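Local coordinates for toxin-like protein (Paenibacillus larvae subsp. larvae BRL-230010, PDB 5DZQ) that probably transfers ADP-ribose from NAD+ to a target protein, as a C3-like mono-ADP-ribosyltransferase toxin, at residues Asn55-Arg59 with Glu135-Leu139. Residues are numbered along the deposited sequence; the frame is centred on the assembly and turned at random.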
loop_
_atom_site.group_PDB
_atom_site.type_symbol
_atom_site.label_atom_id
_atom_site.label_comp_id
_atom_site.label_asym_id
_atom_site.label_seq_id
_atom_site.Cartn_x
_atom_site.Cartn_y
_atom_site.Cartn_z
ATOM N N ASN B 55 4.162 1.865 10.125
ATOM C CA ASN B 55 3.827 3.280 9.997
ATOM C C ASN B 55 2.493 3.665 10.616
ATOM O O ASN B 55 2.346 4.781 11.117
ATOM C CB ASN B 55 3.871 3.685 8.530
ATOM C CG ASN B 55 5.274 3.599 7.954
ATOM O OD1 ASN B 55 6.254 3.717 8.678
ATOM N ND2 ASN B 55 5.374 3.382 6.654
ATOM N N THR B 56 1.510 2.766 10.604
ATOM C CA THR B 56 0.252 3.108 11.244
ATOM C C THR B 56 0.478 3.169 12.768
ATOM O O THR B 56 -0.092 4.017 13.451
ATOM C CB THR B 56 -0.881 2.111 10.872
ATOM O OG1 THR B 56 -0.481 0.780 11.196
ATOM C CG2 THR B 56 -1.168 2.179 9.394
ATOM N N TYR B 57 1.335 2.300 13.299
ATOM C CA TYR B 57 1.688 2.368 14.726
ATOM C C TYR B 57 2.352 3.709 15.075
ATOM O O TYR B 57 2.019 4.356 16.076
ATOM C CB TYR B 57 2.626 1.221 15.121
ATOM C CG TYR B 57 3.224 1.344 16.532
ATOM C CD1 TYR B 57 2.454 1.112 17.663
ATOM C CD2 TYR B 57 4.564 1.686 16.721
ATOM C CE1 TYR B 57 2.999 1.216 18.953
ATOM C CE2 TYR B 57 5.117 1.797 17.998
ATOM C CZ TYR B 57 4.332 1.562 19.111
ATOM O OH TYR B 57 4.878 1.675 20.385
ATOM N N LEU B 58 3.301 4.120 14.249
ATOM C CA LEU B 58 4.043 5.353 14.509
ATOM C C LEU B 58 3.128 6.579 14.406
ATOM O O LEU B 58 3.189 7.495 15.239
ATOM C CB LEU B 58 5.218 5.466 13.531
ATOM C CG LEU B 58 6.363 4.489 13.817
ATOM C CD1 LEU B 58 7.364 4.502 12.692
ATOM C CD2 LEU B 58 7.060 4.861 15.136
ATOM N N ARG B 59 2.265 6.587 13.396
ATOM C CA ARG B 59 1.348 7.705 13.189
ATOM C C ARG B 59 0.296 7.776 14.288
ATOM O O ARG B 59 -0.088 8.861 14.709
ATOM C CB ARG B 59 0.662 7.605 11.819
ATOM C CG ARG B 59 1.586 7.916 10.651
ATOM C CD ARG B 59 0.851 7.851 9.337
ATOM N NE ARG B 59 1.780 7.667 8.233
ATOM C CZ ARG B 59 1.794 6.598 7.445
ATOM N NH1 ARG B 59 0.906 5.629 7.633
ATOM N NH2 ARG B 59 2.682 6.506 6.460
ATOM N N GLU B 135 6.672 13.783 9.213
ATOM C CA GLU B 135 6.119 12.479 8.890
ATOM C C GLU B 135 6.481 11.527 10.028
ATOM O O GLU B 135 7.649 11.222 10.238
ATOM C CB GLU B 135 6.656 11.948 7.558
ATOM C CG GLU B 135 6.191 10.516 7.228
ATOM C CD GLU B 135 4.682 10.332 7.361
ATOM O OE1 GLU B 135 3.939 11.164 6.790
ATOM O OE2 GLU B 135 4.236 9.377 8.060
ATOM N N TYR B 136 5.478 11.067 10.760
ATOM C CA TYR B 136 5.704 10.171 11.884
ATOM C C TYR B 136 6.226 8.793 11.488
ATOM O O TYR B 136 7.057 8.212 12.184
ATOM C CB TYR B 136 4.411 10.027 12.659
ATOM C CG TYR B 136 3.996 11.329 13.287
ATOM C CD1 TYR B 136 4.932 12.134 13.930
ATOM C CD2 TYR B 136 2.684 11.767 13.226
ATOM C CE1 TYR B 136 4.568 13.335 14.508
ATOM C CE2 TYR B 136 2.307 12.968 13.812
ATOM C CZ TYR B 136 3.256 13.749 14.444
ATOM O OH TYR B 136 2.893 14.947 15.018
ATOM N N GLY B 137 5.714 8.253 10.389
ATOM C CA GLY B 137 6.171 6.961 9.924
ATOM C C GLY B 137 7.526 7.089 9.249
ATOM O O GLY B 137 8.046 8.191 9.103
ATOM N N TYR B 138 8.107 5.956 8.865
ATOM C CA TYR B 138 9.282 5.959 7.999
ATOM C C TYR B 138 8.831 6.485 6.648
ATOM O O TYR B 138 7.671 6.323 6.273
ATOM C CB TYR B 138 9.885 4.563 7.863
ATOM C CG TYR B 138 10.495 4.056 9.155
ATOM C CD1 TYR B 138 11.790 4.416 9.524
ATOM C CD2 TYR B 138 9.763 3.263 10.016
ATOM C CE1 TYR B 138 12.349 3.966 10.726
ATOM C CE2 TYR B 138 10.308 2.812 11.203
ATOM C CZ TYR B 138 11.594 3.171 11.559
ATOM O OH TYR B 138 12.117 2.712 12.756
ATOM N N LEU B 139 9.737 7.111 5.921
ATOM C CA LEU B 139 9.337 7.790 4.701
ATOM C C LEU B 139 9.973 7.129 3.475
ATOM O O LEU B 139 11.133 7.385 3.154
ATOM C CB LEU B 139 9.718 9.263 4.802
ATOM C CG LEU B 139 9.356 10.209 3.656
ATOM C CD1 LEU B 139 7.877 10.140 3.379
ATOM C CD2 LEU B 139 9.776 11.628 4.009
#
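Asn55 and Tyr138 make the polar link on the buried side of this contact. The backbone N of Tyr138 gives a hydrogen bond to Asn55 OD1 (2.9 Å), bent to 140° at the hydrogen. The donor lies above the carbonyl plane of the amide rather than on a lone pair. Asn55 ND2 is hydrogen-bonded to Tyr47 OH, so both ends of the amide are used, which probably fixes its rotation. Gly137 CA packs 3.5 Å from Asn55 OD1. Next to it, Leu58 CD1 meets the Tyr138 ring obliquely, 3.7 Å from CE2. Leu58 CB lies 3.6 Å from Tyr136 O. Helix 69-83 closes this part: Ile75 touches both Leu58 and Tyr138, and the Tyr138 hydroxyl is hydrogen-bonded to Asp79.

Toward solvent the contact is carried by a charged pair and by lighter packing of Tyr136. The extended chain of exposed Arg59 brings NE to Glu135 OE2 (3.0 Å) in a salt bridge. The oxygen lies near the guanidinium plane and is approached on its syn side, with guanidinium and carboxylate planes 76° apart. Gly137 N gives a hydrogen bond to the anti side of Glu135 OE2 (3.0 Å), so one oxygen takes two donors. Glu135 can do this because its chain bends at chi2 (50°), which folds the carboxylate back to its own loop. Tyr136 touches Arg59 mainly through CB, and its ring leads away from the helix.

The contact fastens helix 51-60 to the loop that passes from strand 132-135 of the five-stranded sheet to strand 139-142 of the three-stranded one, helix-on-loop packing where the chain crosses between the two sheets of the alpha/beta fold of C3-like ADP-ribosyltransferases.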